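Local coordinates for protein beta-N-acetylhexosaminidase (Microbacterium sp. HJ5, PDB 7BWG) that probably hydrolyses terminal non-reducing N-acetyl-D-hexosamine residues from N-acetyl-beta-D-hexosaminides, at residues A[198-203]-A[274-279]; A[401-406]-A[418-423]; A[460-465]-A[508-513]. All blocks are in the same frame, centred on the assembly; numbering follows the deposited sequence.

All three contacts mix buried and solvent-facing residues, but their places differ. Contact 1 lies farther out, its centre about 24 Å from the centre of the chain, against about 16 Å for contacts 2 and 3. It joins two loops of the catalytic domain and stands apart, its centre about 27 Å from each of the other two. Contacts 2 and 3, with centres about 11 Å apart, touch: Tyr-405 and Leu-401 of contact 2 pack on helix 457-464 and its end in contact 3. Each contact has one hydrogen bond across it, between backbones in contacts 1 and 2 and from backbone to a buried carboxylate in contact 3.

Contact 1 of 3, residues A[198-203]-A[274-279]; sequences SSTAVG and GTPYLG
Segment 198-203 first meets segment 274-279 substantially at Thr-200, whose CB points toward the other segment. With chi1 at 64°, OG1 sits between the backbone N and the carbonyl carbon, while CG2 lies beside the backbone N, anti to the carbonyl carbon. This rotation puts the methyl against the proline ring, Thr-200 CG2 lying 3.5 Å from Pro-276 CB, and the two side chains cross at about a right angle. The branch point serves a second neighbour, since Thr-200 CB is 3.7 Å from Leu-278 CD2. Thr-200 O accepts a hydrogen bond from Arg-184 NH2. Ala-201 turns its methyl away and contributes its carbonyl instead: Ala-201 O lies 3.2 Å from Leu-278 CD2, so one leucine methyl bridges two successive residues. At Val-202, CG2 is anti to the backbone N and reaches the opposite backbone, 3.3 Å from Leu-278 O and 3.2 Å from Gly-279 O. The backbones come close here, with CA atoms of Val-202 and Leu-278 4.3 Å apart. Gly-203 then closes the contact with its one hydrogen bond, Gly-203 N to Leu-278 O at 2.9 Å. The N-H...O angle is 163°, and the donor lies in the carbonyl plane on a lone pair, with a C=O...N angle of 132°. Both segments belong to loops of the family 20 catalytic barrel. Segment 198-203 lies between helices 192-196 and 212-224; segment 274-279 lies between helices 242-245 and 292-308. These loops follow the adjacent parallel strands 172-179 and 228-233, and Gln-181, just beyond strand 172-179, bonds Gly-279 O through its NE2 and, weakly, Thr-200 OG1 through its carbonyl.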
ATOM      1  N   SER A 198      -8.069  -0.527 -21.895  1.00 25.40           N
ATOM      2  CA  SER A 198      -6.687  -0.259 -22.271  1.00 28.80           C
ATOM      3  C   SER A 198      -6.378  -0.674 -23.703  1.00 26.57           C
ATOM      4  O   SER A 198      -5.207  -0.683 -24.096  1.00 24.89           O
ATOM      5  CB  SER A 198      -5.734  -0.968 -21.308  1.00 28.02           C
ATOM      6  OG  SER A 198      -6.249  -2.232 -20.927  1.00 29.27           O
ATOM      7  N   SER A 199      -7.397  -1.012 -24.492  1.00 24.90           N
ATOM      8  CA  SER A 199      -7.152  -1.517 -25.837  1.00 23.56           C
ATOM      9  C   SER A 199      -6.670  -0.424 -26.781  1.00 27.20           C
ATOM     10  O   SER A 199      -5.899  -0.703 -27.706  1.00 32.15           O
ATOM     11  CB  SER A 199      -8.421  -2.164 -26.390  1.00 26.83           C
ATOM     12  OG  SER A 199      -9.542  -1.312 -26.224  1.00 24.01           O
ATOM     13  N   THR A 200      -7.096   0.815 -26.564  1.00 25.31           N
ATOM     14  CA  THR A 200      -6.937   1.877 -27.547  1.00 22.23           C
ATOM     15  C   THR A 200      -5.954   2.938 -27.062  1.00 21.98           C
ATOM     16  O   THR A 200      -5.471   2.918 -25.926  1.00 21.66           O
ATOM     17  CB  THR A 200      -8.292   2.507 -27.869  1.00 21.24           C
ATOM     18  OG1 THR A 200      -8.816   3.150 -26.699  1.00 21.56           O
ATOM     19  CG2 THR A 200      -9.270   1.444 -28.332  1.00 25.47           C
ATOM     20  N   ALA A 201      -5.640   3.856 -27.974  1.00 24.18           N
ATOM     21  CA  ALA A 201      -4.937   5.096 -27.681  1.00 21.84           C
ATOM     22  C   ALA A 201      -5.484   6.152 -28.633  1.00 21.85           C
ATOM     23  O   ALA A 201      -6.310   5.857 -29.501  1.00 18.32           O
ATOM     24  CB  ALA A 201      -3.420   4.927 -27.815  1.00 20.43           C
ATOM     25  N   VAL A 202      -5.025   7.392 -28.474  1.00 20.18           N
ATOM     26  CA  VAL A 202      -5.528   8.465 -29.322  1.00 23.12           C
ATOM     27  C   VAL A 202      -5.054   8.247 -30.754  1.00 22.86           C
ATOM     28  O   VAL A 202      -3.919   7.812 -30.999  1.00 23.35           O
ATOM     29  CB  VAL A 202      -5.104   9.838 -28.770  1.00 22.48           C
ATOM     30  CG1 VAL A 202      -3.622  10.085 -28.975  1.00 21.78           C
ATOM     31  CG2 VAL A 202      -5.926  10.942 -29.408  1.00 24.52           C
ATOM     32  N   GLY A 203      -5.945   8.504 -31.711  1.00 22.82           N
ATOM     33  CA  GLY A 203      -5.618   8.330 -33.113  1.00 19.97           C
ATOM     34  C   GLY A 203      -5.490   6.897 -33.579  1.00 21.47           C
ATOM     35  O   GLY A 203      -4.806   6.641 -34.571  1.00 22.49           O
ATOM     36  N   GLY A 274     -20.281   5.827 -26.668  1.00 39.92           N
ATOM     37  CA  GLY A 274     -20.133   4.804 -25.653  1.00 32.82           C
ATOM     38  C   GLY A 274     -19.096   3.780 -26.060  1.00 37.62           C
ATOM     39  O   GLY A 274     -19.107   2.636 -25.595  1.00 32.78           O
ATOM     40  N   THR A 275     -18.190   4.198 -26.937  1.00 41.37           N
ATOM     41  CA  THR A 275     -17.169   3.375 -27.560  1.00 34.58           C
ATOM     42  C   THR A 275     -15.826   4.080 -27.426  1.00 34.88           C
ATOM     43  O   THR A 275     -15.787   5.309 -27.304  1.00 35.11           O
ATOM     44  CB  THR A 275     -17.514   3.132 -29.042  1.00 36.33           C
ATOM     45  OG1 THR A 275     -16.637   2.153 -29.611  1.00 44.71           O
ATOM     46  CG2 THR A 275     -17.428   4.424 -29.842  1.00 34.28           C
ATOM     47  N   PRO A 276     -14.701   3.322 -27.408  1.00 31.63           N
ATOM     48  CA  PRO A 276     -13.382   3.942 -27.188  1.00 30.37           C
ATOM     49  C   PRO A 276     -13.138   5.234 -27.954  1.00 29.44           C
ATOM     50  O   PRO A 276     -13.199   5.261 -29.188  1.00 26.37           O
ATOM     51  CB  PRO A 276     -12.414   2.846 -27.645  1.00 25.30           C
ATOM     52  CG  PRO A 276     -13.121   1.583 -27.311  1.00 34.32           C
ATOM     53  CD  PRO A 276     -14.603   1.851 -27.451  1.00 36.05           C
ATOM     54  N   TYR A 277     -12.855   6.309 -27.222  1.00 26.20           N
ATOM     55  CA  TYR A 277     -12.647   7.620 -27.823  1.00 23.97           C
ATOM     56  C   TYR A 277     -11.207   7.743 -28.306  1.00 21.85           C
ATOM     57  O   TYR A 277     -10.267   7.604 -27.517  1.00 25.27           O
ATOM     58  CB  TYR A 277     -12.972   8.725 -26.820  1.00 23.64           C
ATOM     59  CG  TYR A 277     -12.911  10.113 -27.412  1.00 25.41           C
ATOM     60  CD1 TYR A 277     -13.565  10.407 -28.601  1.00 30.40           C
ATOM     61  CD2 TYR A 277     -12.197  11.128 -26.788  1.00 24.97           C
ATOM     62  CE1 TYR A 277     -13.514  11.671 -29.151  1.00 29.03           C
ATOM     63  CE2 TYR A 277     -12.140  12.397 -27.331  1.00 25.70           C
ATOM     64  CZ  TYR A 277     -12.802  12.662 -28.511  1.00 29.52           C
ATOM     65  OH  TYR A 277     -12.750  13.922 -29.061  1.00 39.31           O
ATOM     66  N   LEU A 278     -11.037   8.010 -29.599  1.00 19.51           N
ATOM     67  CA  LEU A 278      -9.722   8.169 -30.202  1.00 18.76           C
ATOM     68  C   LEU A 278      -9.393   9.624 -30.508  1.00 21.70           C
ATOM     69  O   LEU A 278      -8.429   9.893 -31.231  1.00 20.57           O
ATOM     70  CB  LEU A 278      -9.622   7.329 -31.479  1.00 16.64           C
ATOM     71  CG  LEU A 278     -10.017   5.853 -31.368  1.00 15.08           C
ATOM     72  CD1 LEU A 278      -9.613   5.089 -32.620  1.00 14.01           C
ATOM     73  CD2 LEU A 278      -9.406   5.212 -30.130  1.00 17.63           C
ATOM     74  N   GLY A 279     -10.172  10.567 -29.977  1.00 24.08           N
ATOM     75  CA  GLY A 279      -9.938  11.978 -30.190  1.00 22.80           C
ATOM     76  C   GLY A 279      -9.169  12.618 -29.045  1.00 25.76           C
ATOM     77  O   GLY A 279      -8.715  11.959 -28.108  1.00 22.73           O
TER

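Contact 2 of 3, residues A[401-406]-A[418-423]; sequences LDMKYP and GPTSVQ
Two prolines, one from each segment, sit close together on the exposed side of this contact, each meeting the backbone of the other segment. The ring of Pro-419 points its CB at segment 401-406, 3.2 Å from Lys-404 O and 3.4 Å from Pro-406 N. The ring of Pro-406 answers from the other segment: its CD lies 3.3 Å from Thr-420 O, and its CG rests 3.7 Å from Ser-421 CB. Beside the proline pair runs the hydrogen bond, Thr-420 N to Lys-404 O at 2.8 Å. The donor approaches nearly along the C=O axis (C=O...N 173°), with an N-H...O angle of 156°. On one flank Met-403 and Thr-420 cross at about a right angle, Met-403 CG 3.5 Å from Thr-420 OG1; that oxygen is anti to the carbonyl carbon and is hydrogen-bonded to Asp-397 O. On another flank Tyr-405 starts away from segment 418-423, but its ring swings back, and Val-422 CG2 meets the ring edge in plane, 3.5 Å from Tyr-405 CE1. The same ring has a cation-pi partner in Arg-467 and an edge-to-face partner in His-510. Beyond the prolines, Ser-421 occupies the N-cap of helix 422-426, and its OG is hydrogen-bonded to Arg-424 N, three residues on. The whole is thus a loop packed beside a classic serine N-cap, in the connection between parallel strands 391-393 and 442-449 of the TIM-barrel catalytic domain.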
ATOM      1  N   LEU A 401       5.014  21.126 -21.143  1.00 26.23           N
ATOM      2  CA  LEU A 401       5.996  20.665 -22.115  1.00 27.26           C
ATOM      3  C   LEU A 401       5.368  20.109 -23.386  1.00 26.21           C
ATOM      4  O   LEU A 401       6.079  19.939 -24.381  1.00 28.83           O
ATOM      5  CB  LEU A 401       6.899  19.609 -21.476  1.00 25.11           C
ATOM      6  CG  LEU A 401       7.664  20.097 -20.244  1.00 24.68           C
ATOM      7  CD1 LEU A 401       8.471  18.971 -19.614  1.00 25.44           C
ATOM      8  CD2 LEU A 401       8.560  21.274 -20.604  1.00 22.76           C
ATOM      9  N   ASP A 402       4.068  19.822 -23.378  1.00 26.16           N
ATOM     10  CA  ASP A 402       3.372  19.396 -24.585  1.00 25.19           C
ATOM     11  C   ASP A 402       2.932  20.565 -25.455  1.00 27.55           C
ATOM     12  O   ASP A 402       2.300  20.340 -26.492  1.00 31.07           O
ATOM     13  CB  ASP A 402       2.151  18.550 -24.220  1.00 27.78           C
ATOM     14  CG  ASP A 402       1.055  19.365 -23.564  1.00 34.21           C
ATOM     15  OD1 ASP A 402       1.331  19.999 -22.525  1.00 30.96           O
ATOM     16  OD2 ASP A 402      -0.078  19.377 -24.090  1.00 36.19           O
ATOM     17  N   MET A 403       3.241  21.799 -25.061  1.00 28.96           N
ATOM     18  CA  MET A 403       2.845  22.964 -25.835  1.00 24.82           C
ATOM     19  C   MET A 403       3.825  23.200 -26.977  1.00 22.14           C
ATOM     20  O   MET A 403       5.043  23.113 -26.796  1.00 21.98           O
ATOM     21  CB  MET A 403       2.768  24.202 -24.940  1.00 24.28           C
ATOM     22  CG  MET A 403       1.731  25.221 -25.380  1.00 25.78           C
ATOM     23  SD  MET A 403       0.047  24.592 -25.246  1.00 22.53           S
ATOM     24  CE  MET A 403      -0.135  24.463 -23.469  1.00 23.08           C
ATOM     25  N   LYS A 404       3.278  23.507 -28.155  1.00 26.50           N
ATOM     26  CA  LYS A 404       4.079  23.682 -29.363  1.00 23.38           C
ATOM     27  C   LYS A 404       5.203  24.689 -29.145  1.00 23.74           C
ATOM     28  O   LYS A 404       5.078  25.633 -28.357  1.00 22.09           O
ATOM     29  CB  LYS A 404       3.193  24.160 -30.516  1.00 22.98           C
ATOM     30  CG  LYS A 404       2.733  23.079 -31.473  1.00 27.04           C
ATOM     31  CD  LYS A 404       1.708  23.640 -32.453  1.00 34.83           C
ATOM     32  CE  LYS A 404       1.539  22.741 -33.666  1.00 37.34           C
ATOM     33  NZ  LYS A 404       2.779  22.687 -34.491  1.00 41.06           N
ATOM     34  N   TYR A 405       6.321  24.474 -29.851  1.00 25.30           N
ATOM     35  CA  TYR A 405       7.339  25.508 -29.935  1.00 25.19           C
ATOM     36  C   TYR A 405       6.908  26.559 -30.954  1.00 21.49           C
ATOM     37  O   TYR A 405       6.263  26.234 -31.952  1.00 17.18           O
ATOM     38  CB  TYR A 405       8.685  24.924 -30.356  1.00 28.14           C
ATOM     39  CG  TYR A 405       9.507  24.275 -29.262  1.00 27.08           C
ATOM     40  CD1 TYR A 405      10.394  25.022 -28.500  1.00 25.37           C
ATOM     41  CD2 TYR A 405       9.420  22.909 -29.013  1.00 30.52           C
ATOM     42  CE1 TYR A 405      11.157  24.434 -27.504  1.00 30.56           C
ATOM     43  CE2 TYR A 405      10.182  22.310 -28.017  1.00 29.17           C
ATOM     44  CZ  TYR A 405      11.048  23.078 -27.266  1.00 34.20           C
ATOM     45  OH  TYR A 405      11.807  22.491 -26.276  1.00 30.59           O
ATOM     46  N   PRO A 406       7.243  27.828 -30.723  1.00 22.42           N
ATOM     47  CA  PRO A 406       7.000  28.829 -31.771  1.00 27.63           C
ATOM     48  C   PRO A 406       7.902  28.642 -32.976  1.00 30.75           C
ATOM     49  O   PRO A 406       7.503  29.000 -34.091  1.00 28.26           O
ATOM     50  CB  PRO A 406       7.270  30.160 -31.057  1.00 26.59           C
ATOM     51  CG  PRO A 406       8.199  29.803 -29.952  1.00 24.41           C
ATOM     52  CD  PRO A 406       7.819  28.425 -29.507  1.00 22.33           C
ATOM     53  N   GLY A 418      -0.975  30.417 -27.339  1.00 22.62           N
ATOM     54  CA  GLY A 418      -0.079  30.185 -28.444  1.00 25.13           C
ATOM     55  C   GLY A 418       1.008  29.197 -28.083  1.00 23.07           C
ATOM     56  O   GLY A 418       1.000  28.594 -27.005  1.00 25.42           O
ATOM     57  N   PRO A 419       1.962  28.997 -28.991  1.00 20.19           N
ATOM     58  CA  PRO A 419       3.122  28.163 -28.666  1.00 22.64           C
ATOM     59  C   PRO A 419       3.944  28.781 -27.543  1.00 20.70           C
ATOM     60  O   PRO A 419       3.874  29.980 -27.268  1.00 23.84           O
ATOM     61  CB  PRO A 419       3.912  28.123 -29.980  1.00 23.17           C
ATOM     62  CG  PRO A 419       2.914  28.459 -31.040  1.00 19.03           C
ATOM     63  CD  PRO A 419       1.954  29.416 -30.402  1.00 23.78           C
ATOM     64  N   THR A 420       4.732  27.933 -26.886  1.00 19.29           N
ATOM     65  CA  THR A 420       5.537  28.331 -25.735  1.00 22.80           C
ATOM     66  C   THR A 420       7.007  28.327 -26.133  1.00 21.90           C
ATOM     67  O   THR A 420       7.572  27.269 -26.432  1.00 21.85           O
ATOM     68  CB  THR A 420       5.293  27.400 -24.548  1.00 24.02           C
ATOM     69  OG1 THR A 420       3.950  27.561 -24.077  1.00 24.20           O
ATOM     70  CG2 THR A 420       6.265  27.713 -23.418  1.00 24.46           C
ATOM     71  N   SER A 421       7.622  29.506 -26.138  1.00 22.29           N
ATOM     72  CA  SER A 421       9.054  29.591 -26.364  1.00 24.26           C
ATOM     73  C   SER A 421       9.809  29.139 -25.118  1.00 23.94           C
ATOM     74  O   SER A 421       9.284  29.152 -24.001  1.00 23.36           O
ATOM     75  CB  SER A 421       9.460  31.016 -26.741  1.00 22.37           C
ATOM     76  OG  SER A 421       9.202  31.922 -25.683  1.00 20.90           O
ATOM     77  N   VAL A 422      11.060  28.720 -25.326  1.00 22.88           N
ATOM     78  CA  VAL A 422      11.913  28.346 -24.200  1.00 21.60           C
ATOM     79  C   VAL A 422      12.054  29.517 -23.236  1.00 23.88           C
ATOM     80  O   VAL A 422      12.106  29.334 -22.014  1.00 26.05           O
ATOM     81  CB  VAL A 422      13.282  27.856 -24.707  1.00 23.21           C
ATOM     82  CG1 VAL A 422      14.215  27.556 -23.542  1.00 19.61           C
ATOM     83  CG2 VAL A 422      13.113  26.626 -25.582  1.00 25.34           C
ATOM     84  N   GLN A 423      12.101  30.739 -23.772  1.00 22.12           N
ATOM     85  CA  GLN A 423      12.144  31.926 -22.925  1.00 23.84           C
ATOM     86  C   GLN A 423      10.856  32.075 -22.126  1.00 23.61           C
ATOM     87  O   GLN A 423      10.888  32.337 -20.918  1.00 26.10           O
ATOM     88  CB  GLN A 423      12.390  33.167 -23.782  1.00 20.62           C
ATOM     89  CG  GLN A 423      12.069  34.474 -23.081  1.00 20.93           C
ATOM     90  CD  GLN A 423      12.864  35.637 -23.633  1.00 24.14           C
ATOM     91  OE1 GLN A 423      13.432  35.557 -24.722  1.00 23.06           O
ATOM     92  NE2 GLN A 423      12.916  36.728 -22.878  1.00 28.18           N
TER

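Contact 3 of 3, residues A[460-465]-A[508-513]; sequences IETMAF and GFHPSG
Gly-508 N donates to Glu-461 OE1 at 2.5 Å, with an N-H...O angle of 154°, meeting the oxygen nearly along its C-O axis. From the next residue, Thr-462 CG2 touches His-510 CB at 3.6 Å, their side chains crossing at about a right angle, and Thr-462 O lies 3.1 Å from His-510 CB. Just past the helix end, Phe-465 CB meets Phe-509 CB at 3.8 Å. What positions these groups lies behind them. Glu-461 carries CG beside its backbone N and extends straight beyond it, so the carboxylate reaches past the helix, where OE2 makes a weak hydrogen bond to His-164 NE2 of helix 155-166. Both phenylalanine rings lead away from the contact onto Trp-502, which Phe-465 meets edge-to-face. An alanine in place of Glu-461 would probably loosen the start of segment 508-513, because it removes the acceptor of Gly-508 N and the link to His-164. Chemically, a buried carboxylate from helix 457-464 fixes one end of the C-terminal loop through a backbone N-H; its likely negative charge would probably be eased by that donor and, more weakly, by His-164, while the remainder is van der Waals contact.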
ATOM      1  N   ILE A 460       8.793  12.423 -27.080  1.00 25.51           N
ATOM      2  CA  ILE A 460       8.732  12.938 -25.714  1.00 26.82           C
ATOM      3  C   ILE A 460       9.883  13.904 -25.460  1.00 25.82           C
ATOM      4  O   ILE A 460       9.692  14.995 -24.912  1.00 28.48           O
ATOM      5  CB  ILE A 460       8.732  11.776 -24.703  1.00 26.83           C
ATOM      6  CG1 ILE A 460       7.361  11.099 -24.665  1.00 24.09           C
ATOM      7  CG2 ILE A 460       9.120  12.270 -23.317  1.00 23.33           C
ATOM      8  CD1 ILE A 460       7.292   9.912 -23.726  1.00 24.84           C
ATOM      9  N   GLU A 461      11.094  13.523 -25.874  1.00 27.26           N
ATOM     10  CA  GLU A 461      12.266  14.341 -25.577  1.00 29.82           C
ATOM     11  C   GLU A 461      12.332  15.589 -26.448  1.00 29.19           C
ATOM     12  O   GLU A 461      12.909  16.601 -26.032  1.00 27.93           O
ATOM     13  CB  GLU A 461      13.536  13.510 -25.747  1.00 30.70           C
ATOM     14  CG  GLU A 461      13.530  12.212 -24.959  1.00 34.73           C
ATOM     15  CD  GLU A 461      14.833  11.455 -25.084  1.00 38.90           C
ATOM     16  OE1 GLU A 461      15.788  12.016 -25.654  1.00 39.82           O
ATOM     17  OE2 GLU A 461      14.901  10.300 -24.615  1.00 40.63           O
ATOM     18  N   THR A 462      11.758  15.541 -27.652  1.00 29.40           N
ATOM     19  CA  THR A 462      11.781  16.709 -28.528  1.00 31.17           C
ATOM     20  C   THR A 462      11.013  17.876 -27.924  1.00 30.41           C
ATOM     21  O   THR A 462      11.313  19.038 -28.219  1.00 31.39           O
ATOM     22  CB  THR A 462      11.208  16.347 -29.901  1.00 30.80           C
ATOM     23  OG1 THR A 462      11.688  15.055 -30.296  1.00 28.73           O
ATOM     24  CG2 THR A 462      11.625  17.372 -30.945  1.00 29.80           C
ATOM     25  N   MET A 463      10.032  17.594 -27.073  1.00 25.79           N
ATOM     26  CA  MET A 463       9.218  18.624 -26.438  1.00 27.40           C
ATOM     27  C   MET A 463       9.517  18.810 -24.963  1.00 27.11           C
ATOM     28  O   MET A 463       9.523  19.945 -24.480  1.00 27.15           O
ATOM     29  CB  MET A 463       7.733  18.295 -26.602  1.00 27.73           C
ATOM     30  CG  MET A 463       7.297  18.203 -28.037  1.00 24.33           C
ATOM     31  SD  MET A 463       6.925  19.823 -28.724  1.00 31.75           S
ATOM     32  CE  MET A 463       5.427  20.200 -27.827  1.00 27.97           C
ATOM     33  N   ALA A 464       9.755  17.718 -24.232  1.00 28.42           N
ATOM     34  CA  ALA A 464      10.044  17.832 -22.807  1.00 28.61           C
ATOM     35  C   ALA A 464      11.254  18.723 -22.567  1.00 27.14           C
ATOM     36  O   ALA A 464      11.199  19.658 -21.761  1.00 26.35           O
ATOM     37  CB  ALA A 464      10.271  16.448 -22.199  1.00 26.42           C
ATOM     38  N   PHE A 465      12.342  18.476 -23.287  1.00 29.57           N
ATOM     39  CA  PHE A 465      13.591  19.138 -22.940  1.00 31.78           C
ATOM     40  C   PHE A 465      13.627  20.570 -23.477  1.00 27.69           C
ATOM     41  O   PHE A 465      12.560  21.176 -23.654  1.00 30.37           O
ATOM     42  CB  PHE A 465      14.772  18.282 -23.398  1.00 30.83           C
ATOM     43  CG  PHE A 465      15.339  17.437 -22.301  1.00 27.77           C
ATOM     44  CD1 PHE A 465      16.298  17.950 -21.445  1.00 23.97           C
ATOM     45  CD2 PHE A 465      14.880  16.149 -22.091  1.00 30.57           C
ATOM     46  CE1 PHE A 465      16.811  17.185 -20.419  1.00 28.23           C
ATOM     47  CE2 PHE A 465      15.390  15.378 -21.067  1.00 34.04           C
ATOM     48  CZ  PHE A 465      16.355  15.899 -20.227  1.00 30.41           C
ATOM     49  N   GLY A 508      17.420  13.281 -27.009  1.00 36.92           N
ATOM     50  CA  GLY A 508      17.120  13.922 -28.274  1.00 38.60           C
ATOM     51  C   GLY A 508      16.362  15.224 -28.118  1.00 38.21           C
ATOM     52  O   GLY A 508      15.234  15.359 -28.602  1.00 48.96           O
ATOM     53  N   PHE A 509      16.979  16.187 -27.440  1.00 33.50           N
ATOM     54  CA  PHE A 509      16.367  17.491 -27.239  1.00 32.69           C
ATOM     55  C   PHE A 509      16.178  18.206 -28.575  1.00 30.65           C
ATOM     56  O   PHE A 509      16.867  17.933 -29.561  1.00 40.25           O
ATOM     57  CB  PHE A 509      17.229  18.338 -26.307  1.00 35.07           C
ATOM     58  CG  PHE A 509      18.485  18.857 -26.948  1.00 39.37           C
ATOM     59  CD1 PHE A 509      19.611  18.057 -27.041  1.00 33.14           C
ATOM     60  CD2 PHE A 509      18.539  20.143 -27.458  1.00 35.00           C
ATOM     61  CE1 PHE A 509      20.767  18.530 -27.632  1.00 31.07           C
ATOM     62  CE2 PHE A 509      19.692  20.619 -28.052  1.00 35.24           C
ATOM     63  CZ  PHE A 509      20.807  19.813 -28.137  1.00 32.96           C
ATOM     64  N   HIS A 510      15.225  19.145 -28.599  1.00 29.81           N
ATOM     65  CA  HIS A 510      15.024  19.902 -29.831  1.00 37.19           C
ATOM     66  C   HIS A 510      15.867  21.168 -29.811  1.00 36.21           C
ATOM     67  O   HIS A 510      15.817  21.922 -28.832  1.00 36.08           O
ATOM     68  CB  HIS A 510      13.564  20.280 -30.021  1.00 32.38           C
ATOM     69  CG  HIS A 510      13.368  21.497 -30.870  1.00 33.15           C
ATOM     70  ND1 HIS A 510      12.873  22.683 -30.370  1.00 35.35           N
ATOM     71  CD2 HIS A 510      13.611  21.716 -32.184  1.00 36.15           C
ATOM     72  CE1 HIS A 510      12.815  23.578 -31.340  1.00 32.88           C
ATOM     73  NE2 HIS A 510      13.257  23.017 -32.451  1.00 38.51           N
ATOM     74  N   PRO A 511      16.636  21.440 -30.860  1.00 35.30           N
ATOM     75  CA  PRO A 511      17.414  22.684 -30.895  1.00 39.25           C
ATOM     76  C   PRO A 511      16.561  23.914 -31.168  1.00 40.69           C
ATOM     77  O   PRO A 511      16.345  24.285 -32.325  1.00 52.86           O
ATOM     78  CB  PRO A 511      18.422  22.437 -32.024  1.00 39.40           C
ATOM     79  CG  PRO A 511      17.765  21.430 -32.899  1.00 40.63           C
ATOM     80  CD  PRO A 511      16.943  20.556 -31.997  1.00 36.08           C
ATOM     81  N   SER A 512      16.072  24.552 -30.106  1.00 35.04           N
ATOM     82  CA  SER A 512      15.331  25.798 -30.251  1.00 43.18           C
ATOM     83  C   SER A 512      16.264  26.908 -30.725  1.00 41.05           C
ATOM     84  O   SER A 512      17.318  27.144 -30.129  1.00 43.40           O
ATOM     85  CB  SER A 512      14.676  26.187 -28.928  1.00 42.69           C
ATOM     86  OG  SER A 512      14.075  27.467 -29.017  1.00 41.51           O
ATOM     87  N   GLY A 513      15.867  27.598 -31.793  1.00 39.80           N
ATOM     88  CA  GLY A 513      16.699  28.644 -32.368  1.00 39.16           C
ATOM     89  C   GLY A 513      16.955  29.825 -31.451  1.00 40.92           C
ATOM     90  O   GLY A 513      17.790  30.674 -31.786  1.00 39.17           O
TER